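Local atomic coordinates of hypothetical protein Atu1826 (Agrobacterium tumefaciens, PDB entry 2I3D), a protein that is of unknown function but is probably a serine hydrolase of the alpha/beta-hydrolase fold, related in sequence to X-Pro dipeptidyl-peptidases. Residues N86-G91 with E96-A101; V26-P31 with L111-S116; L172-D177 with D219-E224. All blocks are in the same frame, centred on the assembly; numbering follows the deposited sequence.

Contact 1: N86-G91 with E96-A101; sequences NFRSIG and EFDHGA
The loop that joins strand 81-85 to helix 101-117 folds back on itself here, and F97 of its second half packs against F87, R88, S89 and I90 of a type II beta turn in its first. The turn is closed by the backbone bond from I90 N to F87 O. F97 puts its CE1 3.9 Å from F87 CB and its CD1 4.1 Å from I90 CD1, apolar meetings that suit a large flat ring. R88 O and S89 OG lie at the rim of this ring, close to its plane, with R88 O 3.4 Å from F97 CD1. S89 OG also donates to R88 O over 2.7 Å, in the carbonyl plane and on a lone pair.

In the alpha/beta-hydrolase fold, loops at the C-terminal ends of the strands surround the active site, and this one probably does so here; F97 also packs on H56 and F131. R88 CG lies between the backbone N and the carbonyl carbon (chi1 62°), and the chain runs out past E96 O, which CD approaches at 3.1 Å; a bend at chi3 turns the guanidinium beside D98. R88 NH1 and D98 OD2, 3.7 Å apart, form a long salt bridge of charge alone: the planes stand 56° apart and no N-H points at OD2. A water at the guanidinium edge links R88 NH1, E96 O and D98 OD2. Arginine is long enough to reach a second acid, D106, through NH2. Aspartate's short carboxylate suits the helix start: D98 OD1 accepts from G100 N over 3.0 Å, an Asx turn, and from G102 N.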
loop_
_atom_site.group_PDB
_atom_site.type_symbol
_atom_site.label_atom_id
_atom_site.label_comp_id
_atom_site.label_asym_id
_atom_site.label_seq_id
_atom_site.Cartn_x
_atom_site.Cartn_y
_atom_site.Cartn_z
ATOM N N ASN B 86 -6.768 -8.631 -8.912
ATOM C CA ASN B 86 -5.347 -8.681 -9.167
ATOM C C ASN B 86 -5.106 -8.968 -10.627
ATOM O O ASN B 86 -5.680 -9.921 -11.174
ATOM C CB ASN B 86 -4.692 -9.750 -8.302
ATOM C CG ASN B 86 -4.371 -9.248 -6.913
ATOM O OD1 ASN B 86 -4.205 -8.028 -6.690
ATOM N ND2 ASN B 86 -4.239 -10.182 -5.961
ATOM N N PHE B 87 -4.263 -8.156 -11.256
ATOM C CA PHE B 87 -3.851 -8.448 -12.650
ATOM C C PHE B 87 -3.151 -9.805 -12.722
ATOM O O PHE B 87 -2.635 -10.303 -11.702
ATOM C CB PHE B 87 -2.918 -7.378 -13.222
ATOM C CG PHE B 87 -3.623 -6.091 -13.585
ATOM C CD1 PHE B 87 -4.711 -6.073 -14.485
ATOM C CD2 PHE B 87 -3.158 -4.876 -13.051
ATOM C CE1 PHE B 87 -5.352 -4.841 -14.801
ATOM C CE2 PHE B 87 -3.761 -3.639 -13.378
ATOM C CZ PHE B 87 -4.875 -3.620 -14.241
ATOM N N ARG B 88 -3.119 -10.402 -13.919
ATOM C CA ARG B 88 -2.303 -11.632 -14.141
ATOM C C ARG B 88 -0.942 -11.525 -13.468
ATOM O O ARG B 88 -0.267 -10.465 -13.559
ATOM C CB ARG B 88 -2.090 -11.895 -15.644
ATOM C CG ARG B 88 -1.322 -10.795 -16.383
ATOM C CD ARG B 88 -1.360 -11.018 -17.921
ATOM N NE ARG B 88 -2.723 -11.063 -18.432
ATOM C CZ ARG B 88 -3.053 -11.572 -19.623
ATOM N NH1 ARG B 88 -2.084 -12.035 -20.412
ATOM N NH2 ARG B 88 -4.325 -11.599 -20.024
ATOM N N SER B 89 -0.558 -12.632 -12.803
ATOM C CA SER B 89 0.741 -12.835 -12.098
ATOM C C SER B 89 0.726 -12.311 -10.666
ATOM O O SER B 89 1.607 -12.672 -9.896
ATOM C CB SER B 89 1.932 -12.232 -12.827
ATOM O OG SER B 89 2.121 -10.851 -12.475
ATOM N N ILE B 90 -0.239 -11.441 -10.321
ATOM C CA ILE B 90 -0.305 -10.830 -8.978
ATOM C C ILE B 90 -1.183 -11.689 -8.018
ATOM O O ILE B 90 -2.292 -12.116 -8.365
ATOM C CB ILE B 90 -0.896 -9.382 -9.098
ATOM C CG1 ILE B 90 -0.194 -8.549 -10.216
ATOM C CG2 ILE B 90 -0.965 -8.684 -7.716
ATOM C CD1 ILE B 90 1.286 -8.311 -10.035
ATOM N N GLY B 91 -0.686 -11.940 -6.811
ATOM C CA GLY B 91 -1.429 -12.768 -5.844
ATOM C C GLY B 91 -1.680 -14.163 -6.399
ATOM O O GLY B 91 -0.768 -14.819 -6.877
ATOM N N GLU B 96 1.657 -14.391 -16.590
ATOM C CA GLU B 96 2.844 -13.555 -16.523
ATOM C C GLU B 96 2.445 -12.102 -16.768
ATOM O O GLU B 96 1.674 -11.823 -17.697
ATOM C CB GLU B 96 3.838 -13.954 -17.625
ATOM C CG GLU B 96 4.582 -15.266 -17.392
ATOM C CD GLU B 96 5.924 -15.291 -18.133
ATOM O OE1 GLU B 96 5.974 -14.814 -19.283
ATOM O OE2 GLU B 96 6.929 -15.772 -17.569
ATOM N N PHE B 97 3.022 -11.194 -15.998
ATOM C CA PHE B 97 2.740 -9.790 -16.244
ATOM C C PHE B 97 3.325 -9.391 -17.603
ATOM O O PHE B 97 4.333 -9.956 -18.045
ATOM C CB PHE B 97 3.285 -8.957 -15.096
ATOM C CG PHE B 97 2.568 -7.631 -14.901
ATOM C CD1 PHE B 97 1.413 -7.546 -14.084
ATOM C CD2 PHE B 97 3.067 -6.487 -15.518
ATOM C CE1 PHE B 97 0.763 -6.305 -13.900
ATOM C CE2 PHE B 97 2.458 -5.278 -15.355
ATOM C CZ PHE B 97 1.311 -5.166 -14.534
ATOM N N ASP B 98 2.648 -8.506 -18.319
ATOM C CA ASP B 98 3.206 -7.997 -19.550
ATOM C C ASP B 98 3.041 -6.480 -19.618
ATOM O O ASP B 98 2.540 -5.870 -18.672
ATOM C CB ASP B 98 2.655 -8.739 -20.772
ATOM C CG ASP B 98 1.182 -8.479 -21.031
ATOM O OD1 ASP B 98 0.741 -7.314 -20.955
ATOM O OD2 ASP B 98 0.454 -9.438 -21.346
ATOM N N HIS B 99 3.525 -5.875 -20.687
ATOM C CA HIS B 99 3.684 -4.427 -20.688
ATOM C C HIS B 99 2.352 -3.717 -20.540
ATOM O O HIS B 99 2.321 -2.589 -20.054
ATOM C CB HIS B 99 4.381 -3.940 -21.961
ATOM C CG HIS B 99 4.431 -2.443 -22.070
ATOM N ND1 HIS B 99 3.482 -1.708 -22.757
ATOM C CD2 HIS B 99 5.282 -1.541 -21.522
ATOM C CE1 HIS B 99 3.757 -0.416 -22.636
ATOM N NE2 HIS B 99 4.854 -0.290 -21.908
ATOM N N GLY B 100 1.246 -4.358 -20.900
ATOM C CA GLY B 100 -0.056 -3.696 -20.711
ATOM C C GLY B 100 -1.184 -4.372 -21.449
ATOM O O GLY B 100 -2.299 -4.413 -20.963
ATOM N N ALA B 101 -0.926 -4.888 -22.659
ATOM C CA ALA B 101 -2.013 -5.542 -23.408
ATOM C C ALA B 101 -2.751 -6.626 -22.608
ATOM O O ALA B 101 -3.999 -6.709 -22.617
ATOM C CB ALA B 101 -1.486 -6.121 -24.721
HETATM O O HOH W 1 0.832 -12.019 -20.287
#

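Contact 2: V26-P31 with L111-S116; sequences VIFNGP and LDWVQS
W113 receives F28 over one face of its indole and V26 at its CH2 corner, so a single side chain of helix 101-117 carries the contact with strand 25-30. Along the helix, L111 comes first and turns away from this strand, reaching I49 and I51 of strand 49-53 instead.

Next comes W113, whose CG stands anti to the backbone N (chi1 179°), extending the indole from the helix toward the strand. F28 CB sits 3.5 Å from the centroid of the W113 five-membered ring and close to its normal, a CH-pi contact. F28 CG lies between its own backbone N and carbonyl carbon (chi1 56°), which sets the phenyl next to the indole while CB lies over the face. The two form an offset stack: the centroid of the F28 ring is 4.9 Å from that of the W113 five-membered ring, and the planes are inclined by 21°. At the far end of the indole, V26 CG1 approaches W113 CH2 at 3.8 Å and V26 CG2 at 3.9 Å, so both methyls of the branched valine are used.

Strand 25-30 is the outermost strand at one end of the alpha/beta-hydrolase sheet, antiparallel to strand 33-40, and the helix packs across this end. Alternation along the strand turns V26 and F28 to the helix and I27 to the exposed side. The breadth of tryptophan lets one residue span both inward positions, while Y39 meets its ring edge-to-face.

Beyond V114, buried on L83, S116 OG donates to W113 O over 2.7 Å, returning its hydroxyl to the helix backbone.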
loop_
_atom_site.group_PDB
_atom_site.type_symbol
_atom_site.label_atom_id
_atom_site.label_comp_id
_atom_site.label_asym_id
_atom_site.label_seq_id
_atom_site.Cartn_x
_atom_site.Cartn_y
_atom_site.Cartn_z
ATOM N N VAL B 26 -13.634 -13.797 -4.817
ATOM C CA VAL B 26 -14.072 -14.426 -6.074
ATOM C C VAL B 26 -12.863 -14.817 -6.928
ATOM O O VAL B 26 -11.754 -14.265 -6.784
ATOM C CB VAL B 26 -15.012 -13.511 -6.918
ATOM C CG1 VAL B 26 -16.304 -13.259 -6.173
ATOM C CG2 VAL B 26 -14.310 -12.163 -7.358
ATOM N N ILE B 27 -13.074 -15.840 -7.758
ATOM C CA ILE B 27 -12.129 -16.241 -8.792
ATOM C C ILE B 27 -12.936 -16.261 -10.071
ATOM O O ILE B 27 -14.067 -16.789 -10.096
ATOM C CB ILE B 27 -11.511 -17.660 -8.519
ATOM C CG1 ILE B 27 -10.452 -17.608 -7.407
ATOM C CG2 ILE B 27 -10.903 -18.234 -9.786
ATOM C CD1 ILE B 27 -9.964 -18.991 -6.932
ATOM N N PHE B 28 -12.407 -15.658 -11.124
ATOM C CA PHE B 28 -13.081 -15.726 -12.430
ATOM C C PHE B 28 -12.017 -15.948 -13.501
ATOM O O PHE B 28 -10.820 -15.905 -13.220
ATOM C CB PHE B 28 -13.941 -14.480 -12.706
ATOM C CG PHE B 28 -13.175 -13.174 -12.624
ATOM C CD1 PHE B 28 -12.646 -12.593 -13.778
ATOM C CD2 PHE B 28 -12.988 -12.535 -11.385
ATOM C CE1 PHE B 28 -11.935 -11.358 -13.704
ATOM C CE2 PHE B 28 -12.276 -11.343 -11.296
ATOM C CZ PHE B 28 -11.748 -10.755 -12.444
ATOM N N ASN B 29 -12.456 -16.218 -14.729
ATOM C CA ASN B 29 -11.518 -16.586 -15.772
ATOM C C ASN B 29 -11.101 -15.399 -16.583
ATOM O O ASN B 29 -11.947 -14.644 -17.065
ATOM C CB ASN B 29 -12.129 -17.657 -16.691
ATOM C CG ASN B 29 -12.277 -19.003 -15.992
ATOM O OD1 ASN B 29 -11.490 -19.362 -15.087
ATOM N ND2 ASN B 29 -13.294 -19.758 -16.399
ATOM N N GLY B 30 -9.795 -15.222 -16.720
ATOM C CA GLY B 30 -9.266 -14.274 -17.691
ATOM C C GLY B 30 -8.576 -15.021 -18.817
ATOM O O GLY B 30 -8.482 -16.260 -18.782
ATOM N N PRO B 31 -8.070 -14.286 -19.815
ATOM C CA PRO B 31 -7.343 -14.881 -20.921
ATOM C C PRO B 31 -6.096 -15.677 -20.513
ATOM O O PRO B 31 -5.691 -16.597 -21.233
ATOM C CB PRO B 31 -6.948 -13.665 -21.770
ATOM C CG PRO B 31 -7.977 -12.646 -21.441
ATOM C CD PRO B 31 -8.221 -12.828 -19.980
ATOM N N LEU B 111 -14.701 -6.805 -16.250
ATOM C CA LEU B 111 -15.933 -6.060 -16.521
ATOM C C LEU B 111 -17.027 -6.952 -17.131
ATOM O O LEU B 111 -18.186 -6.892 -16.701
ATOM C CB LEU B 111 -15.659 -4.831 -17.400
ATOM C CG LEU B 111 -16.882 -3.917 -17.593
ATOM C CD1 LEU B 111 -17.687 -3.540 -16.287
ATOM C CD2 LEU B 111 -16.432 -2.651 -18.326
ATOM N N ASP B 112 -16.626 -7.823 -18.056
ATOM C CA ASP B 112 -17.594 -8.790 -18.659
ATOM C C ASP B 112 -18.207 -9.690 -17.580
ATOM O O ASP B 112 -19.432 -9.962 -17.572
ATOM C CB ASP B 112 -16.900 -9.686 -19.695
ATOM C CG ASP B 112 -16.518 -8.950 -20.973
ATOM O OD1 ASP B 112 -16.986 -7.816 -21.254
ATOM O OD2 ASP B 112 -15.752 -9.558 -21.741
ATOM N N TRP B 113 -17.351 -10.184 -16.687
ATOM C CA TRP B 113 -17.801 -11.057 -15.608
ATOM C C TRP B 113 -18.842 -10.384 -14.713
ATOM O O TRP B 113 -19.937 -10.960 -14.478
ATOM C CB TRP B 113 -16.617 -11.542 -14.808
ATOM C CG TRP B 113 -16.956 -12.424 -13.675
ATOM C CD1 TRP B 113 -17.201 -13.777 -13.728
ATOM C CD2 TRP B 113 -17.091 -12.041 -12.307
ATOM N NE1 TRP B 113 -17.455 -14.252 -12.463
ATOM C CE2 TRP B 113 -17.409 -13.210 -11.574
ATOM C CE3 TRP B 113 -16.963 -10.828 -11.623
ATOM C CZ2 TRP B 113 -17.600 -13.198 -10.192
ATOM C CZ3 TRP B 113 -17.165 -10.812 -10.236
ATOM C CH2 TRP B 113 -17.479 -11.993 -9.541
ATOM N N VAL B 114 -18.557 -9.161 -14.239
ATOM C CA VAL B 114 -19.513 -8.442 -13.381
ATOM C C VAL B 114 -20.794 -8.170 -14.163
ATOM O O VAL B 114 -21.902 -8.363 -13.653
ATOM C CB VAL B 114 -18.948 -7.107 -12.770
ATOM C CG1 VAL B 114 -19.948 -6.510 -11.740
ATOM C CG2 VAL B 114 -17.652 -7.332 -12.119
ATOM N N GLN B 115 -20.649 -7.772 -15.424
ATOM C CA GLN B 115 -21.819 -7.528 -16.247
ATOM C C GLN B 115 -22.661 -8.785 -16.530
ATOM O O GLN B 115 -23.878 -8.694 -16.676
ATOM C CB GLN B 115 -21.406 -6.846 -17.545
ATOM C CG GLN B 115 -21.063 -5.374 -17.360
ATOM C CD GLN B 115 -20.549 -4.733 -18.641
ATOM O OE1 GLN B 115 -20.254 -5.419 -19.633
ATOM N NE2 GLN B 115 -20.459 -3.407 -18.633
ATOM N N SER B 116 -22.016 -9.946 -16.609
ATOM C CA SER B 116 -22.754 -11.224 -16.760
ATOM C C SER B 116 -23.642 -11.477 -15.525
ATOM O O SER B 116 -24.740 -12.037 -15.649
ATOM C CB SER B 116 -21.814 -12.412 -17.078
ATOM O OG SER B 116 -21.070 -12.890 -15.941
#

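Contact 3: L172-D177 with D219-E224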
loop_
_atom_site.group_PDB
_atom_site.type_symbol
_atom_site.label_atom_id
_atom_site.label_comp_id
_atom_site.label_asym_id
_atom_site.label_seq_id
_atom_site.Cartn_x
_atom_site.Cartn_y
_atom_site.Cartn_z
ATOM N N LEU B 172 -12.049 12.482 -13.347
ATOM C CA LEU B 172 -11.126 13.120 -12.399
ATOM C C LEU B 172 -9.706 12.607 -12.641
ATOM O O LEU B 172 -9.493 11.383 -12.722
ATOM C CB LEU B 172 -11.567 12.716 -10.985
ATOM C CG LEU B 172 -10.602 13.133 -9.856
ATOM C CD1 LEU B 172 -10.558 14.637 -9.673
ATOM C CD2 LEU B 172 -11.008 12.452 -8.571
ATOM N N ILE B 173 -8.746 13.537 -12.712
ATOM C CA ILE B 173 -7.329 13.183 -12.724
ATOM C C ILE B 173 -6.782 13.852 -11.488
ATOM O O ILE B 173 -6.989 15.061 -11.276
ATOM C CB ILE B 173 -6.620 13.653 -14.009
ATOM C CG1 ILE B 173 -7.176 12.877 -15.203
ATOM C CG2 ILE B 173 -5.118 13.474 -13.896
ATOM C CD1 ILE B 173 -6.632 13.294 -16.571
ATOM N N ILE B 174 -6.079 13.068 -10.651
ATOM C CA ILE B 174 -5.557 13.650 -9.416
ATOM C C ILE B 174 -4.119 13.182 -9.221
ATOM O O ILE B 174 -3.811 12.002 -9.401
ATOM C CB ILE B 174 -6.517 13.370 -8.194
ATOM C CG1 ILE B 174 -5.987 13.932 -6.892
ATOM C CG2 ILE B 174 -6.828 11.843 -8.119
ATOM C CD1 ILE B 174 -7.231 14.164 -5.955
ATOM N N ASN B 175 -3.230 14.127 -8.930
ATOM C CA ASN B 175 -1.778 13.823 -8.838
ATOM C C ASN B 175 -1.177 14.749 -7.815
ATOM O O ASN B 175 -1.775 15.770 -7.469
ATOM C CB ASN B 175 -1.035 13.958 -10.185
ATOM C CG ASN B 175 -1.017 15.422 -10.728
ATOM O OD1 ASN B 175 0.050 16.017 -10.993
ATOM N ND2 ASN B 175 -2.201 15.985 -10.917
ATOM N N GLY B 176 -0.021 14.377 -7.316
ATOM C CA GLY B 176 0.664 15.231 -6.337
ATOM C C GLY B 176 1.793 16.074 -6.906
ATOM O O GLY B 176 2.491 15.666 -7.835
ATOM N N ASP B 177 2.070 17.207 -6.258
ATOM C CA ASP B 177 3.106 18.106 -6.788
ATOM C C ASP B 177 4.503 17.704 -6.298
ATOM O O ASP B 177 5.500 18.355 -6.659
ATOM C CB ASP B 177 2.811 19.593 -6.503
ATOM C CG ASP B 177 2.857 19.943 -5.026
ATOM O OD1 ASP B 177 3.330 19.123 -4.192
ATOM O OD2 ASP B 177 2.437 21.088 -4.693
ATOM N N ASP B 219 -5.718 10.514 3.116
ATOM C CA ASP B 219 -7.028 11.086 3.535
ATOM C C ASP B 219 -7.412 12.246 2.633
ATOM O O ASP B 219 -8.575 12.367 2.240
ATOM C CB ASP B 219 -7.008 11.540 4.999
ATOM C CG ASP B 219 -6.973 10.361 5.937
ATOM O OD1 ASP B 219 -7.224 9.199 5.461
ATOM O OD2 ASP B 219 -6.683 10.590 7.143
ATOM N N GLU B 220 -6.434 13.068 2.270
ATOM C CA GLU B 220 -6.697 14.234 1.438
ATOM C C GLU B 220 -7.153 13.760 0.039
ATOM O O GLU B 220 -8.160 14.246 -0.532
ATOM C CB GLU B 220 -5.468 15.146 1.327
ATOM C CG GLU B 220 -5.773 16.365 0.473
ATOM C CD GLU B 220 -4.698 17.465 0.516
ATOM O OE1 GLU B 220 -3.719 17.352 1.309
ATOM O OE2 GLU B 220 -4.887 18.472 -0.218
ATOM N N LEU B 221 -6.374 12.820 -0.501
ATOM C CA LEU B 221 -6.722 12.203 -1.807
ATOM C C LEU B 221 -8.151 11.645 -1.790
ATOM O O LEU B 221 -8.956 11.925 -2.678
ATOM C CB LEU B 221 -5.731 11.067 -2.117
ATOM C CG LEU B 221 -6.091 10.168 -3.301
ATOM C CD1 LEU B 221 -6.085 10.943 -4.630
ATOM C CD2 LEU B 221 -5.134 8.929 -3.319
HETATM N N MSE B 222 -8.481 10.851 -0.774
HETATM C CA MSE B 222 -9.759 10.152 -0.776
HETATM C C MSE B 222 -10.929 11.136 -0.580
HETATM O O MSE B 222 -12.015 10.930 -1.128
HETATM C CB MSE B 222 -9.773 9.037 0.270
HETATM C CG MSE B 222 -8.831 7.867 -0.071
HETATM SE SE MSE B 222 -8.995 7.275 -1.977
HETATM C CE MSE B 222 -10.801 6.968 -1.928
ATOM N N GLY B 223 -10.711 12.202 0.187
ATOM C CA GLY B 223 -11.701 13.289 0.307
ATOM C C GLY B 223 -12.020 13.936 -1.020
ATOM O O GLY B 223 -13.171 14.231 -1.325
ATOM N N GLU B 224 -10.990 14.152 -1.823
ATOM C CA GLU B 224 -11.184 14.747 -3.157
ATOM C C GLU B 224 -11.916 13.774 -4.068
ATOM O O GLU B 224 -12.829 14.189 -4.791
ATOM C CB GLU B 224 -9.843 15.132 -3.770
ATOM C CG GLU B 224 -9.119 16.293 -3.013
ATOM C CD GLU B 224 -9.675 17.685 -3.302
ATOM O OE1 GLU B 224 -10.627 17.848 -4.096
ATOM O OE2 GLU B 224 -9.097 18.637 -2.738
#
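I174 of strand 171-176 points its side chain at helix 218-233, where L221 and E224, one turn apart, receive it. This is strand-to-helix packing within the alpha/beta-hydrolase fold, the helix lying against a parallel part of the central sheet. The side chains of I174 and L221 run at a slant to one another. Three carbons of the isoleucine gather round one leucine methyl: L221 CD1 is 3.7 Å from each of I174 CG1, CG2 and CD1. Beta branching makes this possible, since one branch continues outward while the other stays near the strand.

CG1 of I174 is anti to the backbone N (chi1 179°) and CD1 is carried on in a nearly extended chain (chi2 155°), so that the tip reaches the helix surface between L221 and E224. The leucine leaves the helix at an angle to the strand, but its CD1 branch swings inward to meet the isoleucine, and it also packs on I152 and F214.

I174 and E224 cross at a slant too, the isoleucine tip against the CB end of the glutamate, whose chain bends at chi2 (-77°). A glutamate fits this place because its methylene groups can cover a buried isoleucine while the charged end points elsewhere, toward a long, weak ion pair with R205 on strand 202-207. I174 CD1 meets E224 CB at 3.5 Å and E224 CG at 4.1 Å.

How the contacts relate
Contacts 1 and 2 share helix 101-117: residues 96-101 lead into its start, and residues 111-116 lie near its end. Contact 1 is nested inside the chain loop that contact 2 closes. Their centres are about 15 Å apart, and they touch where R88 NH2 lies 3.8 Å from P31 CB. Contact 3 stands apart, its nearest atoms about 16 Å from contact 1 and about 17 Å from contact 2, across the chain's centre from the latter. Both 2 and 3 pack helices on the same sheet. Contact 1 approaches the probable triad of S130, D179 and H212 through F87, which lies near, without touching, the probable nucleophile elbow around S130; the strand of contact 3 precedes D179.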